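Local atomic coordinates of adenylate kinase (Desulfovibrio gigas, PDB entry 2XB4), a protein that probably catalyses the reversible transfer of the terminal phosphate group of ATP to AMP, giving two molecules of ADP. Residues Lys94-Leu99 and Tyr189-Met194; Leu114-Ala119 and Arg173-Tyr178; Gly125-Lys130 and Asn137-Asp142. One frame throughout, in Å; residues are numbered along the deposited sequence.

Contact 1. Residues Lys94-Leu99 and Tyr189-Met194; sequences KLFEAL and YYYKNM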
loop_
_atom_site.group_PDB
_atom_site.type_symbol
_atom_site.label_atom_id
_atom_site.label_comp_id
_atom_site.label_asym_id
_atom_site.label_seq_id
_atom_site.Cartn_x
_atom_site.Cartn_y
_atom_site.Cartn_z
ATOM N N LYS A 94 31.083 11.207 22.030
ATOM C CA LYS A 94 30.757 12.692 22.188
ATOM C C LYS A 94 29.570 12.844 23.132
ATOM O O LYS A 94 29.545 13.783 24.005
ATOM C CB LYS A 94 30.493 13.377 20.833
ATOM C CG LYS A 94 31.840 13.470 20.092
ATOM C CD LYS A 94 31.599 13.990 18.620
ATOM C CE LYS A 94 32.901 14.678 18.117
ATOM N NZ LYS A 94 32.825 14.606 16.643
ATOM N N LEU A 95 28.598 11.932 22.999
ATOM C CA LEU A 95 27.422 11.980 23.897
ATOM C C LEU A 95 27.825 11.723 25.373
ATOM O O LEU A 95 27.413 12.441 26.285
ATOM C CB LEU A 95 26.338 10.972 23.484
ATOM C CG LEU A 95 25.081 10.798 24.395
ATOM C CD1 LEU A 95 24.227 12.100 24.299
ATOM C CD2 LEU A 95 24.189 9.662 23.883
ATOM N N PHE A 96 28.610 10.677 25.595
ATOM C CA PHE A 96 29.079 10.418 26.941
ATOM C C PHE A 96 29.821 11.660 27.559
ATOM O O PHE A 96 29.552 12.049 28.706
ATOM C CB PHE A 96 29.984 9.203 26.951
ATOM C CG PHE A 96 30.481 8.893 28.323
ATOM C CD1 PHE A 96 29.583 8.494 29.329
ATOM C CD2 PHE A 96 31.828 9.076 28.635
ATOM C CE1 PHE A 96 30.089 8.262 30.662
ATOM C CE2 PHE A 96 32.308 8.816 29.974
ATOM C CZ PHE A 96 31.398 8.393 30.940
ATOM N N GLU A 97 30.715 12.305 26.798
ATOM C CA GLU A 97 31.473 13.450 27.335
ATOM C C GLU A 97 30.537 14.633 27.600
ATOM O O GLU A 97 30.675 15.335 28.611
ATOM C CB GLU A 97 32.545 13.835 26.325
ATOM C CG GLU A 97 33.592 12.728 26.229
ATOM C CD GLU A 97 34.531 12.809 25.010
ATOM O OE1 GLU A 97 34.326 13.641 24.082
ATOM O OE2 GLU A 97 35.466 11.977 24.972
ATOM N N ALA A 98 29.520 14.777 26.743
ATOM C CA ALA A 98 28.546 15.888 26.904
ATOM C C ALA A 98 27.655 15.668 28.144
ATOM O O ALA A 98 27.295 16.635 28.880
ATOM C CB ALA A 98 27.693 16.063 25.608
ATOM N N LEU A 99 27.229 14.428 28.365
ATOM C CA LEU A 99 26.471 14.084 29.558
ATOM C C LEU A 99 27.314 14.301 30.857
ATOM O O LEU A 99 26.847 14.871 31.820
ATOM C CB LEU A 99 26.021 12.619 29.477
ATOM C CG LEU A 99 24.890 12.232 28.470
ATOM C CD1 LEU A 99 24.858 10.726 28.482
ATOM C CD2 LEU A 99 23.480 12.822 28.895
ATOM N N TYR A 189 28.433 -1.486 22.753
ATOM C CA TYR A 189 29.548 -2.106 23.458
ATOM C C TYR A 189 30.503 -1.115 24.151
ATOM O O TYR A 189 31.111 -1.457 25.135
ATOM C CB TYR A 189 30.370 -3.065 22.542
ATOM C CG TYR A 189 29.589 -4.168 21.892
ATOM C CD1 TYR A 189 28.332 -4.592 22.401
ATOM C CD2 TYR A 189 30.133 -4.861 20.795
ATOM C CE1 TYR A 189 27.604 -5.621 21.744
ATOM C CE2 TYR A 189 29.456 -5.922 20.190
ATOM C CZ TYR A 189 28.225 -6.310 20.649
ATOM O OH TYR A 189 27.547 -7.336 19.970
ATOM N N TYR A 190 30.655 0.076 23.601
ATOM C CA TYR A 190 31.386 1.128 24.254
ATOM C C TYR A 190 30.728 1.422 25.620
ATOM O O TYR A 190 31.447 1.562 26.654
ATOM C CB TYR A 190 31.397 2.324 23.327
ATOM C CG TYR A 190 31.750 3.613 23.975
ATOM C CD1 TYR A 190 33.120 3.948 24.262
ATOM C CD2 TYR A 190 30.769 4.573 24.237
ATOM C CE1 TYR A 190 33.415 5.169 24.816
ATOM C CE2 TYR A 190 31.122 5.846 24.845
ATOM C CZ TYR A 190 32.408 6.093 25.100
ATOM O OH TYR A 190 32.799 7.282 25.647
ATOM N N TYR A 191 29.401 1.418 25.669
ATOM C CA TYR A 191 28.735 1.605 26.980
ATOM C C TYR A 191 28.892 0.340 27.858
ATOM O O TYR A 191 29.217 0.484 29.027
ATOM C CB TYR A 191 27.260 2.043 26.882
ATOM C CG TYR A 191 27.166 3.464 26.285
ATOM C CD1 TYR A 191 27.415 4.592 27.075
ATOM C CD2 TYR A 191 26.790 3.673 24.946
ATOM C CE1 TYR A 191 27.425 5.900 26.496
ATOM C CE2 TYR A 191 26.759 4.939 24.397
ATOM C CZ TYR A 191 27.123 6.021 25.145
ATOM O OH TYR A 191 27.012 7.232 24.570
ATOM N N LYS A 192 28.626 -0.850 27.324
ATOM C CA LYS A 192 28.809 -2.061 28.086
ATOM C C LYS A 192 30.158 -2.078 28.826
ATOM O O LYS A 192 30.256 -2.488 30.002
ATOM C CB LYS A 192 28.696 -3.276 27.180
ATOM C CG LYS A 192 28.614 -4.647 27.837
ATOM C CD LYS A 192 28.442 -5.794 26.724
ATOM C CE LYS A 192 28.659 -7.111 27.491
ATOM N NZ LYS A 192 28.342 -8.401 26.770
ATOM N N ASN A 193 31.193 -1.753 28.067
ATOM C CA ASN A 193 32.567 -1.837 28.542
ATOM C C ASN A 193 32.944 -0.835 29.619
ATOM O O ASN A 193 33.993 -1.000 30.209
ATOM C CB ASN A 193 33.534 -1.834 27.357
ATOM C CG ASN A 193 33.489 -3.191 26.619
ATOM O OD1 ASN A 193 33.239 -4.214 27.244
ATOM N ND2 ASN A 193 33.696 -3.196 25.327
ATOM N N MET A 194 32.122 0.184 29.880
ATOM C CA MET A 194 32.440 1.144 30.938
ATOM C C MET A 194 31.370 1.112 32.033
ATOM O O MET A 194 31.427 1.886 33.001
ATOM C CB MET A 194 32.541 2.571 30.357
ATOM C CG MET A 194 31.177 3.106 29.912
ATOM S SD MET A 194 31.087 4.928 29.514
ATOM C CE MET A 194 32.461 4.870 28.402
#

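Contact 2. Residues Leu114-Ala119 and Arg173-Tyr178; sequences LPREVA and RHDIYY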
loop_
_atom_site.group_PDB
_atom_site.type_symbol
_atom_site.label_atom_id
_atom_site.label_comp_id
_atom_site.label_asym_id
_atom_site.label_seq_id
_atom_site.Cartn_x
_atom_site.Cartn_y
_atom_site.Cartn_z
ATOM N N LEU A 114 19.512 -9.878 18.928
ATOM C CA LEU A 114 18.854 -10.775 17.983
ATOM C C LEU A 114 19.873 -11.018 16.835
ATOM O O LEU A 114 20.493 -10.057 16.384
ATOM C CB LEU A 114 17.582 -10.006 17.462
ATOM C CG LEU A 114 16.420 -10.731 16.849
ATOM C CD1 LEU A 114 15.809 -11.475 18.041
ATOM C CD2 LEU A 114 15.437 -9.791 16.363
ATOM N N PRO A 115 20.051 -12.273 16.360
ATOM C CA PRO A 115 20.874 -12.355 15.171
ATOM C C PRO A 115 20.281 -11.608 13.975
ATOM O O PRO A 115 19.061 -11.563 13.793
ATOM C CB PRO A 115 21.003 -13.883 14.886
ATOM C CG PRO A 115 20.533 -14.580 16.145
ATOM C CD PRO A 115 19.626 -13.604 16.852
ATOM N N ARG A 116 21.161 -10.968 13.205
ATOM C CA ARG A 116 20.719 -10.199 12.045
ATOM C C ARG A 116 19.801 -11.020 11.119
ATOM O O ARG A 116 18.797 -10.483 10.697
ATOM C CB ARG A 116 21.900 -9.634 11.284
ATOM C CG ARG A 116 21.576 -9.094 9.911
ATOM C CD ARG A 116 22.867 -8.665 9.166
ATOM N NE ARG A 116 22.428 -7.999 7.934
ATOM C CZ ARG A 116 23.161 -7.091 7.318
ATOM N NH1 ARG A 116 24.361 -6.786 7.828
ATOM N NH2 ARG A 116 22.720 -6.537 6.201
ATOM N N GLU A 117 20.066 -12.305 10.838
ATOM C CA GLU A 117 19.201 -13.094 9.873
ATOM C C GLU A 117 17.763 -13.223 10.500
ATOM O O GLU A 117 16.732 -13.189 9.790
ATOM C CB GLU A 117 19.754 -14.530 9.493
ATOM C CG GLU A 117 21.024 -14.432 8.596
ATOM C CD GLU A 117 21.423 -15.739 7.753
ATOM O OE1 GLU A 117 22.159 -16.644 8.277
ATOM O OE2 GLU A 117 21.022 -15.828 6.539
ATOM N N VAL A 118 17.732 -13.380 11.795
ATOM C CA VAL A 118 16.468 -13.478 12.562
ATOM C C VAL A 118 15.677 -12.155 12.486
ATOM O O VAL A 118 14.493 -12.142 12.165
ATOM C CB VAL A 118 16.642 -13.962 13.981
ATOM C CG1 VAL A 118 15.290 -13.906 14.727
ATOM C CG2 VAL A 118 17.236 -15.451 13.998
ATOM N N ALA A 119 16.365 -11.038 12.780
ATOM C CA ALA A 119 15.782 -9.699 12.664
ATOM C C ALA A 119 15.176 -9.479 11.233
ATOM O O ALA A 119 14.043 -8.987 11.092
ATOM C CB ALA A 119 16.860 -8.672 13.043
ATOM N N ARG A 173 20.006 -0.646 6.712
ATOM C CA ARG A 173 19.895 -0.276 8.128
ATOM C C ARG A 173 20.632 -1.303 9.029
ATOM O O ARG A 173 21.250 -0.900 10.035
ATOM C CB ARG A 173 18.431 -0.144 8.589
ATOM C CG ARG A 173 17.641 0.996 7.882
ATOM C CD ARG A 173 16.188 0.991 8.347
ATOM N NE ARG A 173 15.417 1.678 7.345
ATOM C CZ ARG A 173 14.588 1.160 6.405
ATOM N NH1 ARG A 173 14.200 -0.151 6.309
ATOM N NH2 ARG A 173 14.049 2.049 5.571
ATOM N N HIS A 174 20.582 -2.601 8.660
ATOM C CA HIS A 174 21.285 -3.643 9.479
ATOM C C HIS A 174 22.806 -3.570 9.327
ATOM O O HIS A 174 23.590 -3.802 10.338
ATOM C CB HIS A 174 20.755 -5.032 9.088
ATOM C CG HIS A 174 19.456 -5.393 9.754
ATOM N ND1 HIS A 174 18.712 -6.495 9.383
ATOM C CD2 HIS A 174 18.788 -4.830 10.789
ATOM C CE1 HIS A 174 17.599 -6.556 10.113
ATOM N NE2 HIS A 174 17.611 -5.539 10.960
ATOM N N ASP A 175 23.265 -3.191 8.125
ATOM C CA ASP A 175 24.661 -2.821 7.925
ATOM C C ASP A 175 25.170 -1.849 8.938
ATOM O O ASP A 175 26.226 -2.089 9.546
ATOM C CB ASP A 175 24.941 -2.292 6.506
ATOM C CG ASP A 175 24.978 -3.415 5.451
ATOM O OD1 ASP A 175 24.925 -4.630 5.769
ATOM O OD2 ASP A 175 25.050 -3.052 4.282
ATOM N N ILE A 176 24.410 -0.795 9.221
ATOM C CA ILE A 176 24.874 0.158 10.179
ATOM C C ILE A 176 24.710 -0.431 11.585
ATOM O O ILE A 176 25.621 -0.343 12.401
ATOM C CB ILE A 176 24.073 1.475 10.084
ATOM C CG1 ILE A 176 24.407 2.159 8.731
ATOM C CG2 ILE A 176 24.401 2.436 11.294
ATOM C CD1 ILE A 176 23.190 3.166 8.276
ATOM N N TYR A 177 23.539 -1.022 11.870
ATOM C CA TYR A 177 23.275 -1.482 13.265
ATOM C C TYR A 177 24.343 -2.542 13.653
ATOM O O TYR A 177 25.015 -2.467 14.735
ATOM C CB TYR A 177 21.865 -2.087 13.430
ATOM C CG TYR A 177 21.660 -2.419 14.925
ATOM C CD1 TYR A 177 21.306 -1.397 15.827
ATOM C CD2 TYR A 177 22.006 -3.690 15.452
ATOM C CE1 TYR A 177 21.215 -1.633 17.192
ATOM C CE2 TYR A 177 21.917 -3.967 16.828
ATOM C CZ TYR A 177 21.514 -2.920 17.688
ATOM O OH TYR A 177 21.426 -3.150 19.049
ATOM N N TYR A 178 24.608 -3.475 12.726
ATOM C CA TYR A 178 25.431 -4.631 13.149
ATOM C C TYR A 178 26.939 -4.443 12.948
ATOM O O TYR A 178 27.723 -5.356 13.214
ATOM C CB TYR A 178 24.969 -5.891 12.425
ATOM C CG TYR A 178 23.654 -6.445 13.011
ATOM C CD1 TYR A 178 23.670 -7.407 14.052
ATOM C CD2 TYR A 178 22.424 -6.035 12.493
ATOM C CE1 TYR A 178 22.458 -7.917 14.620
ATOM C CE2 TYR A 178 21.178 -6.541 12.981
ATOM C CZ TYR A 178 21.198 -7.476 14.075
ATOM O OH TYR A 178 20.040 -8.054 14.548
HETATM O O HOH W 1 19.863 -8.135 7.288
#

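Contact 3. Residues Gly125-Lys130 and Asn137-Asp142; sequences GRRICK and NNIFID. Unlike the reference sequence in segment 137-142: Asp142 (reference Glu). With ZN (zinc ion), chain B; SRT (S,R meso-tartaric acid), chain C.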
loop_
_atom_site.group_PDB
_atom_site.type_symbol
_atom_site.label_atom_id
_atom_site.label_comp_id
_atom_site.label_asym_id
_atom_site.label_seq_id
_atom_site.Cartn_x
_atom_site.Cartn_y
_atom_site.Cartn_z
ATOM N N GLY A 125 8.532 -11.241 7.450
ATOM C CA GLY A 125 7.462 -12.241 7.756
ATOM C C GLY A 125 6.142 -11.615 8.206
ATOM O O GLY A 125 5.075 -12.296 8.279
ATOM N N ARG A 126 6.132 -10.319 8.487
ATOM C CA ARG A 126 4.883 -9.673 8.947
ATOM C C ARG A 126 3.775 -9.752 7.886
ATOM O O ARG A 126 4.040 -9.482 6.690
ATOM C CB ARG A 126 5.143 -8.188 9.198
ATOM C CG ARG A 126 6.203 -7.830 10.361
ATOM C CD ARG A 126 6.660 -6.360 10.251
ATOM N NE ARG A 126 7.500 -6.038 11.409
ATOM C CZ ARG A 126 8.337 -4.996 11.473
ATOM N NH1 ARG A 126 8.406 -4.154 10.439
ATOM N NH2 ARG A 126 9.090 -4.789 12.582
ATOM N N ARG A 127 2.555 -10.025 8.304
ATOM C CA ARG A 127 1.373 -10.085 7.384
ATOM C C ARG A 127 0.311 -9.251 8.054
ATOM O O ARG A 127 0.132 -9.367 9.262
ATOM C CB ARG A 127 0.857 -11.515 7.189
ATOM C CG ARG A 127 1.922 -12.378 6.334
ATOM C CD ARG A 127 2.104 -11.827 4.869
ATOM N NE ARG A 127 3.049 -12.640 4.080
ATOM C CZ ARG A 127 4.381 -12.489 4.044
ATOM N NH1 ARG A 127 4.998 -11.569 4.798
ATOM N NH2 ARG A 127 5.108 -13.334 3.299
ATOM N N ILE A 128 -0.319 -8.327 7.292
ATOM C CA ILE A 128 -1.285 -7.406 7.912
ATOM C C ILE A 128 -2.676 -7.906 7.591
ATOM O O ILE A 128 -2.985 -8.218 6.434
ATOM C CB ILE A 128 -1.167 -5.998 7.288
ATOM C CG1 ILE A 128 0.257 -5.479 7.351
ATOM C CG2 ILE A 128 -2.151 -4.990 8.008
ATOM C CD1 ILE A 128 1.007 -5.898 8.625
ATOM N N CYS A 129 -3.540 -7.971 8.621
ATOM C CA CYS A 129 -4.931 -8.307 8.435
ATOM C C CYS A 129 -5.748 -7.165 7.832
ATOM O O CYS A 129 -5.731 -6.016 8.329
ATOM C CB CYS A 129 -5.509 -8.712 9.818
ATOM S SG CYS A 129 -7.330 -9.088 9.817
ATOM N N LYS A 130 -6.506 -7.487 6.793
ATOM C CA LYS A 130 -7.396 -6.519 6.138
ATOM C C LYS A 130 -8.456 -5.982 7.068
ATOM O O LYS A 130 -8.826 -4.803 6.985
ATOM C CB LYS A 130 -8.056 -7.170 4.909
ATOM C CG LYS A 130 -8.453 -6.106 3.862
ATOM C CD LYS A 130 -9.009 -6.661 2.490
ATOM C CE LYS A 130 -10.444 -7.290 2.612
ATOM N NZ LYS A 130 -11.533 -6.588 1.781
ATOM N N ASN A 137 0.311 -11.090 12.981
ATOM C CA ASN A 137 0.535 -12.314 12.181
ATOM C C ASN A 137 1.952 -12.227 11.642
ATOM O O ASN A 137 2.334 -11.183 11.124
ATOM C CB ASN A 137 -0.406 -12.428 10.961
ATOM C CG ASN A 137 -1.921 -12.696 11.384
ATOM O OD1 ASN A 137 -2.699 -11.727 11.670
ATOM N ND2 ASN A 137 -2.334 -13.933 11.392
ATOM N N ASN A 138 2.694 -13.330 11.726
ATOM C CA ASN A 138 4.041 -13.294 11.233
ATOM C C ASN A 138 4.419 -14.720 10.841
ATOM O O ASN A 138 4.476 -15.605 11.712
ATOM C CB ASN A 138 5.023 -12.723 12.277
ATOM C CG ASN A 138 6.356 -12.339 11.655
ATOM O OD1 ASN A 138 7.041 -13.212 11.010
ATOM N ND2 ASN A 138 6.746 -11.055 11.808
ATOM N N ILE A 139 4.721 -14.928 9.553
ATOM C CA ILE A 139 5.121 -16.235 9.087
ATOM C C ILE A 139 6.447 -16.759 9.730
ATOM O O ILE A 139 6.648 -17.933 9.769
ATOM C CB ILE A 139 5.113 -16.355 7.501
ATOM C CG1 ILE A 139 6.168 -15.463 6.802
ATOM C CG2 ILE A 139 3.766 -15.995 6.931
ATOM C CD1 ILE A 139 6.453 -15.948 5.331
ATOM N N PHE A 140 7.262 -15.907 10.328
ATOM C CA PHE A 140 8.561 -16.307 10.880
ATOM C C PHE A 140 8.575 -16.355 12.421
ATOM O O PHE A 140 9.640 -16.597 13.029
ATOM C CB PHE A 140 9.706 -15.398 10.334
ATOM C CG PHE A 140 11.120 -15.945 10.572
ATOM C CD1 PHE A 140 11.669 -16.981 9.766
ATOM C CD2 PHE A 140 11.932 -15.424 11.615
ATOM C CE1 PHE A 140 12.970 -17.460 10.031
ATOM C CE2 PHE A 140 13.236 -15.940 11.877
ATOM C CZ PHE A 140 13.755 -16.918 11.099
ATOM N N ILE A 141 7.427 -16.112 13.058
ATOM C CA ILE A 141 7.353 -16.100 14.546
ATOM C C ILE A 141 6.244 -17.133 14.904
ATOM O O ILE A 141 5.013 -16.880 14.660
ATOM C CB ILE A 141 7.002 -14.706 15.111
ATOM C CG1 ILE A 141 8.046 -13.609 14.735
ATOM C CG2 ILE A 141 6.942 -14.773 16.589
ATOM C CD1 ILE A 141 7.696 -12.226 15.325
ATOM N N ASP A 142 6.676 -18.283 15.411
ATOM C CA ASP A 142 5.765 -19.470 15.553
ATOM C C ASP A 142 4.549 -19.081 16.371
ATOM O O ASP A 142 3.471 -19.515 16.027
ATOM C CB ASP A 142 6.358 -20.763 16.168
ATOM C CG ASP A 142 5.700 -22.127 15.521
ATOM O OD1 ASP A 142 5.898 -22.413 14.333
ATOM O OD2 ASP A 142 5.025 -22.989 16.126
HETATM ZN ZN ZN B . -7.618 -10.281 11.780
HETATM O O1 SRT C . 10.365 -4.841 15.165
HETATM O O11 SRT C . 9.236 -3.425 16.524
HETATM C C1 SRT C . 10.107 -3.711 15.660
HETATM C C2 SRT C . 11.175 -2.782 15.278
HETATM O O2 SRT C . 11.475 -2.592 13.909
HETATM C C3 SRT C . 11.730 -1.888 16.329
HETATM O O3 SRT C . 12.691 -2.930 16.642
HETATM C C4 SRT C . 12.454 -0.730 15.786
HETATM O O4 SRT C . 11.788 0.296 15.577
HETATM O O41 SRT C . 13.667 -0.846 15.581
HETATM O O HOH W 2 0.814 -8.409 11.850
#

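Contact 1. Residues Lys94-Leu99 and Tyr189-Met194
Phe96, on helix 89-101, reaches across to Tyr190 and Tyr191 of helix 184-192 and to Met194 a little further along the chain, and the contact is built round a Met-aromatic interaction. Both helices belong to the alpha/beta CORE of adenylate kinase: one leads toward strand 108-113, the other, by way of the short helix 195-198, to strand 201-206. The CB of Phe96 points toward the helix of the tyrosines, and its CG is anti to the backbone N (chi1 -179°).

This CB already touches both tyrosines. Tyr190 OH comes to 3.6 Å from Phe96 CB, and Tyr190 CE2 follows behind it, with CB near the plane of the tyrosine ring at its edge. Tyr191 CE1 is 4.2 Å from the same Phe96 CB. Further out, CD2 of Phe96 again meets the Tyr190 hydroxyl oxygen, as the two side chains cross at about a right angle. The outer part of the ring meets Met194, whose SD lies over one face, offset toward the rim, 3.7 Å from Phe96 CE1.

Tyrosine suits its two places because the long rings span the gap between the helices and their hydroxyl oxygens touch carbons of Phe96 and Leu95. Leu95 CD2 lies 3.8 Å from Tyr191 OH, an oxygen that also makes a weak hydrogen bond to Ala92 O. Leu95 turns to Pro86 as well, a residue of the predicted AMP site.

Methionine suits its place through a polarisable sulfur and a flexible chain. A bend at chi3 (52°) brings the methyl against two rings: Met194 CE is 4.3 Å from the centroid of Phe96, a CH-pi contact, and 3.5 Å above the plane of the Tyr190 ring, toward its rim.

Contact 2. Residues Leu114-Ala119 and Arg173-Tyr178
At the base of the LID domain, Arg116 and Ala119 of helix 116-124, which runs out toward the LID, pack on His174 and Asp175 of helix 167-177, which returns from it, and on Tyr178 just after that helix. Tyr178 lies against the first turn of helix 116-124. Its ring takes Arg116 CB over the centre of one face, a CH-pi contact 3.5 Å from the centroid, while Tyr177 CD2 covers the opposite face. The phenol then donates from Tyr178 OH to Leu114 O at 2.8 Å, approaching from above the carbonyl plane. This carbonyl lies just before the helix, after strand 108-113, and tyrosine suits the place because it offers an aromatic face and a donor together.

Arginine has the length to pass over Tyr178 and still reach an acid. With its chain extended from CG to NE, Arg116 forms an end-on salt bridge, NH1 (3.0 Å) and NH2 (2.9 Å) both donating to Asp175 OD1. That oxygen sits in the guanidinium plane, although the carboxylate itself is turned 66° from it. NH2 also bonds Asn171 OD1, which helps to fix the group's rotation.

His174 CB lies over one guanidinium face, 3.6 Å from Arg116 NE. A water joins the two side chains, 2.6 Å from Arg116 NE and 2.9 Å from His174 ND1. Ala119 CB, small enough to sit close, is 3.7 Å from His174 CE1, and His174 NE2 bonds Asn9 O in the tartrate pocket. The whole is a junction of the two helices that link LID to CORE, as in the adenylate kinase fold.

Contact 3. Residues Gly125-Lys130 and Asn137-Asp142
Gly125, Arg126 and Arg127 run antiparallel to Asn137, Asn138 and Ile139 in the LID domain, where a single beta bridge is followed by an Asx turn. In the backbone pairing, Arg126 and Asn138 form a non-hydrogen-bonded pair, flanked by Ile139 N donating to Gly125 O (2.9 Å) and Arg127 N donating to Asn137 O (3.1 Å). A water continues the pairing, accepting from Asn137 N and standing 2.8 Å from Arg127 O.

Side-chain polar contacts shape the turn. Asn138 CG is anti to the backbone N (chi1 -165°), and from there OD1 accepts in its carbonyl plane from Phe140 N at 2.8 Å. Asparagine suits this place with an acceptor on a short arm and a donor beside it, for ND2 bonds Arg122 O. Gly125, lacking a CB, lets Asn138 OD1 come to 3.4 Å from its CA.

Ile139 packs on a charged group: its CG1 lies over one face of the Arg127 guanidinium, toward the rim, while its CD1 is 3.6 Å from Arg127 NH2. Arg127 NH1 donates to Arg126 O and is also bonded to Met124 O, which holds the guanidinium while Ile139 covers a face.

The CB of Arg126, a residue of the predicted ATP site, points away from Asn137-Asp142; its NH1 forms a salt bridge with Asp164, and NH2 lies 2.9 Å from tartrate O1. Three residues on, in strand 128-129, Cys129 supplies a soft thiolate to the zinc ion beside His135, Cys151 and Cys154, with SG 2.3 Å from the metal.

In the fold
The three contacts are nested along the chain: contact 3 lies inside the loop closed by contact 2, and contact 2 inside that closed by contact 1. Contacts 1 and 2 have centres about 22 Å apart and are joined through helices 167-177 and 184-192, consecutive in sequence. Contact 3 is about 19 Å from contact 2 between centres, just beyond helix 116-124, but about 37 Å from contact 1, on the opposite side of the chain's centre. The series thus runs from the CORE, with its five-stranded parallel sheet, through the helices at the LID's base to the zinc-bearing LID, consistent with a LID that moves relative to the CORE as it closes over the site of phosphoryl transfer.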